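Local structure of structure-specific endonuclease subunit SLX1 (Candida glabrata, 4XM5) at the interface of chains A and B. The protein is the catalytic subunit of the SLX1-SLX4 structure-specific endonuclease, which nicks branched DNA near junctions and so resolves structures that arise during DNA repair and recombination. Numbering follows the deposited sequence. Chains: chain A/B, Structure-specific endonuclease subunit SLX1.

Contact 1: the interface of chains A and B. Residues chain A 5-6, 8, 11, 71-72; chain B 2, 5, 71.
B:Gln5 grips the start of helix 72-84 in the GIY-YIG nuclease domain of the other chain, its side-chain amide oxygen and its backbone carbonyl both meeting A:Arg72. OE1 of B:Gln5 accepts from the backbone N of A:Arg72 at 2.6 Å, nearly straight at the hydrogen (170°), although the N-H arrives from above the carbonyl plane rather than on a lone pair. A glutamine suits this place because its long chain carries an acceptor to the first turn of a helix, where backbone N-H groups lack carbonyl partners; the helix end would probably polarise the amide further. Beside this bond CB of A:Ser71, a small residue just before the helix, lies 3.4 Å from OE1 of B:Gln5. The second bond, from the guanidinium NH1 of A:Arg72 to the main-chain O of B:Gln5 at 3.0 Å, is more bent (145° at the hydrogen), with the O tilted out of the guanidinium plane. The backbone N and guanidinium of A:Arg72 thus bracket the glutamine: CG anti to the arginine's own N (chi1 -178°) and a chain extended through NE carry NH1 to that O. Between these ends CB of A:Arg72 packs on CG of B:Gln5 at 3.9 Å.

The other branch of the amide, NE2 of B:Gln5, hydrogen-bonds at 3.1 Å to a water that in turn meets the carbonyl O of A:Gln6 at 2.7 Å. NE2 also lies 2.8 Å from NE2 of A:Gln5; as both nitrogens are modelled as donors, this approach is doubtful.

Further out, CG of A:Pro8 borders OE1 more loosely. CA of A:Arg72 sits over the centre of one face of the A:Tyr11 ring, 4.1 Å above the ring plane, which may help position the helix start.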
ATOM      1  N   GLN A   5      -1.968   4.492 -12.306  1.00 66.29           N
ATOM      2  CA  GLN A   5      -0.702   4.353 -11.582  1.00 60.15           C
ATOM      3  C   GLN A   5      -0.383   2.866 -11.478  1.00 54.44           C
ATOM      4  O   GLN A   5      -1.283   2.047 -11.308  1.00 53.42           O
ATOM      5  CB  GLN A   5      -0.763   5.041 -10.200  1.00 55.44           C
ATOM      6  CG  GLN A   5      -0.798   4.142  -8.966  1.00 51.84           C
ATOM      7  CD  GLN A   5      -0.914   4.935  -7.637  1.00 58.44           C
ATOM      8  OE1 GLN A   5      -1.997   5.052  -7.046  1.00 57.72           O
ATOM      9  NE2 GLN A   5       0.210   5.470  -7.172  1.00 58.01           N
ATOM     10  N   GLN A   6       0.890   2.510 -11.629  1.00 52.92           N
ATOM     11  CA  GLN A   6       1.274   1.105 -11.655  1.00 49.82           C
ATOM     12  C   GLN A   6       2.026   0.721 -10.401  1.00 44.89           C
ATOM     13  O   GLN A   6       2.530   1.577  -9.685  1.00 45.42           O
ATOM     14  CB  GLN A   6       2.123   0.785 -12.897  1.00 51.92           C
ATOM     15  CG  GLN A   6       3.521   1.437 -12.936  1.00 53.65           C
ATOM     16  CD  GLN A   6       4.496   0.746 -13.913  1.00 56.63           C
ATOM     17  OE1 GLN A   6       4.668   1.186 -15.052  1.00 61.04           O
ATOM     18  NE2 GLN A   6       5.124  -0.342 -13.465  1.00 53.33           N
ATOM     19  N   PRO A   8       5.377  -0.258  -9.139  1.00 37.22           N
ATOM     20  CA  PRO A   8       6.714   0.021  -9.665  1.00 36.11           C
ATOM     21  C   PRO A   8       7.399  -1.212 -10.262  1.00 36.69           C
ATOM     22  O   PRO A   8       7.327  -2.288  -9.665  1.00 34.93           O
ATOM     23  CB  PRO A   8       7.483   0.504  -8.426  1.00 34.41           C
ATOM     24  CG  PRO A   8       6.422   1.056  -7.516  1.00 34.09           C
ATOM     25  CD  PRO A   8       5.254   0.137  -7.720  1.00 35.82           C
ATOM     26  N   TYR A  11      11.065  -1.540  -6.735  1.00 32.30           N
ATOM     27  CA  TYR A  11      11.140  -0.627  -5.608  1.00 31.28           C
ATOM     28  C   TYR A  11      11.574  -1.434  -4.406  1.00 29.91           C
ATOM     29  O   TYR A  11      10.896  -2.372  -4.016  1.00 31.31           O
ATOM     30  CB  TYR A  11       9.796   0.122  -5.342  1.00 31.25           C
ATOM     31  CG  TYR A  11      10.064   1.564  -4.949  1.00 30.09           C
ATOM     32  CD1 TYR A  11      10.669   1.863  -3.729  1.00 30.30           C
ATOM     33  CD2 TYR A  11       9.803   2.618  -5.828  1.00 31.34           C
ATOM     34  CE1 TYR A  11      10.997   3.188  -3.369  1.00 30.89           C
ATOM     35  CE2 TYR A  11      10.114   3.938  -5.489  1.00 33.18           C
ATOM     36  CZ  TYR A  11      10.711   4.212  -4.254  1.00 34.18           C
ATOM     37  OH  TYR A  11      11.012   5.497  -3.886  1.00 38.20           O
ATOM     38  N   SER A  71       4.080   0.084  -4.120  1.00 31.22           N
ATOM     39  CA  SER A  71       4.260   1.520  -4.385  1.00 29.50           C
ATOM     40  C   SER A  71       5.421   2.057  -3.566  1.00 29.45           C
ATOM     41  O   SER A  71       5.905   1.394  -2.632  1.00 29.78           O
ATOM     42  CB  SER A  71       2.992   2.321  -4.029  1.00 29.23           C
ATOM     43  OG  SER A  71       2.955   2.588  -2.627  1.00 29.00           O
ATOM     44  N   ARG A  72       5.834   3.269  -3.909  1.00 30.62           N
ATOM     45  CA  ARG A  72       6.743   4.052  -3.095  1.00 32.35           C
ATOM     46  C   ARG A  72       6.287   4.188  -1.633  1.00 31.21           C
ATOM     47  O   ARG A  72       7.097   4.098  -0.718  1.00 30.60           O
ATOM     48  CB  ARG A  72       6.898   5.449  -3.702  1.00 36.72           C
ATOM     49  CG  ARG A  72       7.872   6.356  -2.964  1.00 39.98           C
ATOM     50  CD  ARG A  72       7.588   7.796  -3.332  1.00 44.58           C
ATOM     51  NE  ARG A  72       8.383   8.754  -2.567  1.00 47.61           N
ATOM     52  CZ  ARG A  72       8.222  10.074  -2.634  1.00 50.91           C
ATOM     53  NH1 ARG A  72       7.292  10.591  -3.430  1.00 51.85           N
ATOM     54  NH2 ARG A  72       8.991  10.875  -1.905  1.00 52.48           N
TER
ATOM     55  N   GLU B   2       7.867   6.602 -10.304  1.00 81.34           N
ATOM     56  CA  GLU B   2       9.235   6.880  -9.883  1.00 79.18           C
ATOM     57  C   GLU B   2       9.299   7.138  -8.379  1.00 75.95           C
ATOM     58  O   GLU B   2       8.425   6.709  -7.617  1.00 72.31           O
ATOM     59  CB  GLU B   2       9.798   8.079 -10.654  1.00 82.44           C
ATOM     60  N   GLN B   5       6.170   9.517  -6.844  1.00 66.29           N
ATOM     61  CA  GLN B   5       4.752   9.150  -6.876  1.00 60.15           C
ATOM     62  C   GLN B   5       4.123   9.601  -5.563  1.00 54.44           C
ATOM     63  O   GLN B   5       4.755   9.526  -4.512  1.00 53.42           O
ATOM     64  CB  GLN B   5       4.566   7.638  -7.131  1.00 55.44           C
ATOM     65  CG  GLN B   5       4.075   6.782  -5.965  1.00 51.84           C
ATOM     66  CD  GLN B   5       3.976   5.273  -6.317  1.00 58.44           C
ATOM     67  OE1 GLN B   5       4.853   4.469  -5.970  1.00 57.72           O
ATOM     68  NE2 GLN B   5       2.900   4.898  -7.001  1.00 58.01           N
ATOM     69  N   SER B  71      -2.673   4.607  -2.293  1.00 31.22           N
ATOM     70  CA  SER B  71      -2.477   4.423  -3.740  1.00 29.50           C
ATOM     71  C   SER B  71      -3.686   3.728  -4.342  1.00 29.45           C
ATOM     72  O   SER B  71      -4.534   3.178  -3.618  1.00 29.78           O
ATOM     73  CB  SER B  71      -1.222   3.578  -4.034  1.00 29.23           C
ATOM     74  OG  SER B  71      -1.523   2.188  -3.902  1.00 29.00           O
TER
HETATM   75  O   HOH W   1       1.794   1.978  -7.089  1.00 38.60           O

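Contact 2: the interface of chains A and B. Residues chain A 81, 86, 88, 99, 117, 121-122; chain B 271-272.
The SLX1-type zinc finger of chain B, residues 219-282, offers a loop whose B:Thr271 and B:Ile272 dock on the GIY-YIG nuclease of chain A, against helices 72-84 and 107-120, strands 86-88 and 99-102 and the residues just after helix 107-120. The main-chain O of B:Thr271 accepts a hydrogen bond of 3.1 Å from the backbone N of A:Tyr86, the first residue of strand 86-88; being main chain to main chain, it does not use the tyrosine hydroxyl.

Threonine suits its place by offering a different kind of surface on each branch. Its hydroxyl OG1 donates to the carboxylate OE1 of A:Glu121 at 2.9 Å, and OE1 receives it on its syn lone pair, the side of its other oxygen. The methyl CG2 is directed elsewhere, towards CB of A:Lys99 at 3.6 Å and CG2 of A:Thr88 at 3.9 Å.

B:Ile272, by contrast, is the apolar member of the pair. Its CG2 branch meets CD2 of A:Leu117 at 3.7 Å, where a branched aliphatic side chain on helix 107-120 gives a methyl surface for CG2. CB rests on CB of A:Ala81, whose small side chain lets the loop come close to helix 72-84. In the other branch CD1 lies anti to CA (chi2 177°), which extends it. This brings CD1 of B:Ile272 to 3.7 Å from CE2 of A:Tyr122. The same CD1 of B:Ile272 packs 3.5 Å from CD of A:Glu121, the carboxylate carbon. Bending at chi2 (-77°) folds the glutamate chain and brings its carboxylate to both loop residues.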
ATOM      1  N   ALA A  81       9.772   1.739   9.480  1.00 32.62           N
ATOM      2  CA  ALA A  81       9.634   0.749  10.536  1.00 33.22           C
ATOM      3  C   ALA A  81      10.985   0.030  10.763  1.00 34.86           C
ATOM      4  O   ALA A  81      11.377  -0.247  11.888  1.00 36.38           O
ATOM      5  CB  ALA A  81       8.551  -0.238  10.194  1.00 31.71           C
ATOM      6  N   TYR A  86       9.555  -1.467  16.108  1.00 70.69           N
ATOM      7  CA  TYR A  86       9.775  -2.405  17.197  1.00 75.07           C
ATOM      8  C   TYR A  86       9.853  -3.838  16.692  1.00 74.58           C
ATOM      9  O   TYR A  86       9.165  -4.203  15.737  1.00 73.40           O
ATOM     10  CB  TYR A  86       8.655  -2.284  18.239  1.00 81.26           C
ATOM     11  CG  TYR A  86       8.751  -1.060  19.116  1.00 87.35           C
ATOM     12  CD1 TYR A  86       9.927  -0.321  19.183  1.00 88.40           C
ATOM     13  CD2 TYR A  86       7.670  -0.645  19.887  1.00 91.07           C
ATOM     14  CE1 TYR A  86      10.024   0.800  19.989  1.00 91.18           C
ATOM     15  CE2 TYR A  86       7.758   0.472  20.692  1.00 94.03           C
ATOM     16  CZ  TYR A  86       8.938   1.192  20.738  1.00 94.34           C
ATOM     17  OH  TYR A  86       9.035   2.309  21.540  1.00 97.93           O
ATOM     18  N   THR A  88       9.236  -7.985  17.233  1.00 80.96           N
ATOM     19  CA  THR A  88       8.167  -8.826  17.775  1.00 87.18           C
ATOM     20  C   THR A  88       8.667 -10.261  17.993  1.00 89.18           C
ATOM     21  O   THR A  88       9.821 -10.572  17.684  1.00 88.04           O
ATOM     22  CB  THR A  88       6.947  -8.856  16.844  1.00 87.21           C
ATOM     23  OG1 THR A  88       7.375  -9.229  15.529  1.00 86.94           O
ATOM     24  CG2 THR A  88       6.267  -7.487  16.788  1.00 87.91           C
ATOM     25  N   LYS A  99       4.910  -7.560  21.149  1.00 85.67           N
ATOM     26  CA  LYS A  99       6.014  -6.625  20.890  1.00 86.12           C
ATOM     27  C   LYS A  99       7.124  -6.726  21.939  1.00 91.94           C
ATOM     28  O   LYS A  99       6.867  -7.038  23.098  1.00 96.79           O
ATOM     29  CB  LYS A  99       5.494  -5.181  20.829  1.00 86.25           C
ATOM     30  N   LEU A 117       9.154  -7.638  10.277  1.00 47.43           N
ATOM     31  CA  LEU A 117       8.304  -6.992   9.274  1.00 46.82           C
ATOM     32  C   LEU A 117       7.703  -7.973   8.267  1.00 48.13           C
ATOM     33  O   LEU A 117       6.505  -7.887   7.937  1.00 48.90           O
ATOM     34  CB  LEU A 117       9.093  -5.905   8.536  1.00 44.41           C
ATOM     35  CG  LEU A 117       9.579  -4.750   9.430  1.00 45.63           C
ATOM     36  CD1 LEU A 117      10.679  -3.863   8.774  1.00 31.10           C
ATOM     37  CD2 LEU A 117       8.377  -3.908   9.912  1.00 47.45           C
ATOM     38  N   GLU A 121       4.307  -9.146  10.411  1.00 68.20           N
ATOM     39  CA  GLU A 121       3.604  -7.895  10.147  1.00 64.73           C
ATOM     40  C   GLU A 121       2.790  -7.938   8.876  1.00 61.98           C
ATOM     41  O   GLU A 121       2.994  -8.804   8.041  1.00 62.09           O
ATOM     42  CB  GLU A 121       4.588  -6.742  10.052  1.00 59.80           C
ATOM     43  CG  GLU A 121       5.292  -6.436  11.329  1.00 59.37           C
ATOM     44  CD  GLU A 121       4.411  -5.695  12.280  1.00 59.78           C
ATOM     45  OE1 GLU A 121       4.909  -5.348  13.368  1.00 61.82           O
ATOM     46  OE2 GLU A 121       3.236  -5.451  11.929  1.00 59.11           O
ATOM     47  N   TYR A 122       1.880  -6.977   8.721  1.00 62.95           N
ATOM     48  CA  TYR A 122       1.001  -6.931   7.546  1.00 58.93           C
ATOM     49  C   TYR A 122       1.759  -7.031   6.211  1.00 57.95           C
ATOM     50  O   TYR A 122       1.197  -7.482   5.206  1.00 66.59           O
ATOM     51  CB  TYR A 122       0.157  -5.665   7.567  1.00 54.73           C
ATOM     52  CG  TYR A 122       0.843  -4.363   7.191  1.00 50.37           C
ATOM     53  CD1 TYR A 122       1.198  -4.083   5.870  1.00 47.58           C
ATOM     54  CD2 TYR A 122       1.065  -3.381   8.147  1.00 49.81           C
ATOM     55  CE1 TYR A 122       1.793  -2.891   5.525  1.00 46.63           C
ATOM     56  CE2 TYR A 122       1.639  -2.173   7.814  1.00 48.01           C
ATOM     57  CZ  TYR A 122       2.006  -1.929   6.499  1.00 46.97           C
ATOM     58  OH  TYR A 122       2.588  -0.728   6.149  1.00 44.99           O
TER
ATOM     59  N   THR B 271       3.316  -1.319  16.712  1.00 84.91           N
ATOM     60  CA  THR B 271       4.672  -1.813  16.526  1.00 80.08           C
ATOM     61  C   THR B 271       5.375  -1.103  15.379  1.00 72.77           C
ATOM     62  O   THR B 271       6.591  -0.897  15.417  1.00 71.78           O
ATOM     63  CB  THR B 271       4.690  -3.331  16.257  1.00 78.40           C
ATOM     64  OG1 THR B 271       3.666  -3.659  15.310  1.00 77.01           O
ATOM     65  CG2 THR B 271       4.450  -4.106  17.543  1.00 81.36           C
ATOM     66  N   ILE B 272       4.623  -0.728  14.348  1.00 65.94           N
ATOM     67  CA  ILE B 272       5.266  -0.139  13.179  1.00 59.90           C
ATOM     68  C   ILE B 272       4.543   1.072  12.588  1.00 54.73           C
ATOM     69  O   ILE B 272       5.101   1.761  11.743  1.00 52.36           O
ATOM     70  CB  ILE B 272       5.449  -1.183  12.063  1.00 57.32           C
ATOM     71  CG1 ILE B 272       4.097  -1.707  11.581  1.00 56.70           C
ATOM     72  CG2 ILE B 272       6.315  -2.317  12.543  1.00 57.95           C
ATOM     73  CD1 ILE B 272       4.201  -2.683  10.445  1.00 54.27           C
TER

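The centres of contact 1 and contact 2 lie about 23 Å apart, yet both touch helix 72-84 of chain A, contact 1 at its first residue and contact 2 near its far end. Different parts of chain B meet it: the N-terminal segment at the first, the zinc finger at the second. Two-fold symmetry repeats each contact with the chains exchanged, so each nuclease domain is clasped at separated points by its partner. SLX1 works as a heterodimer with SLX4, and the structure alone does not show whether this homodimer forms in the cell.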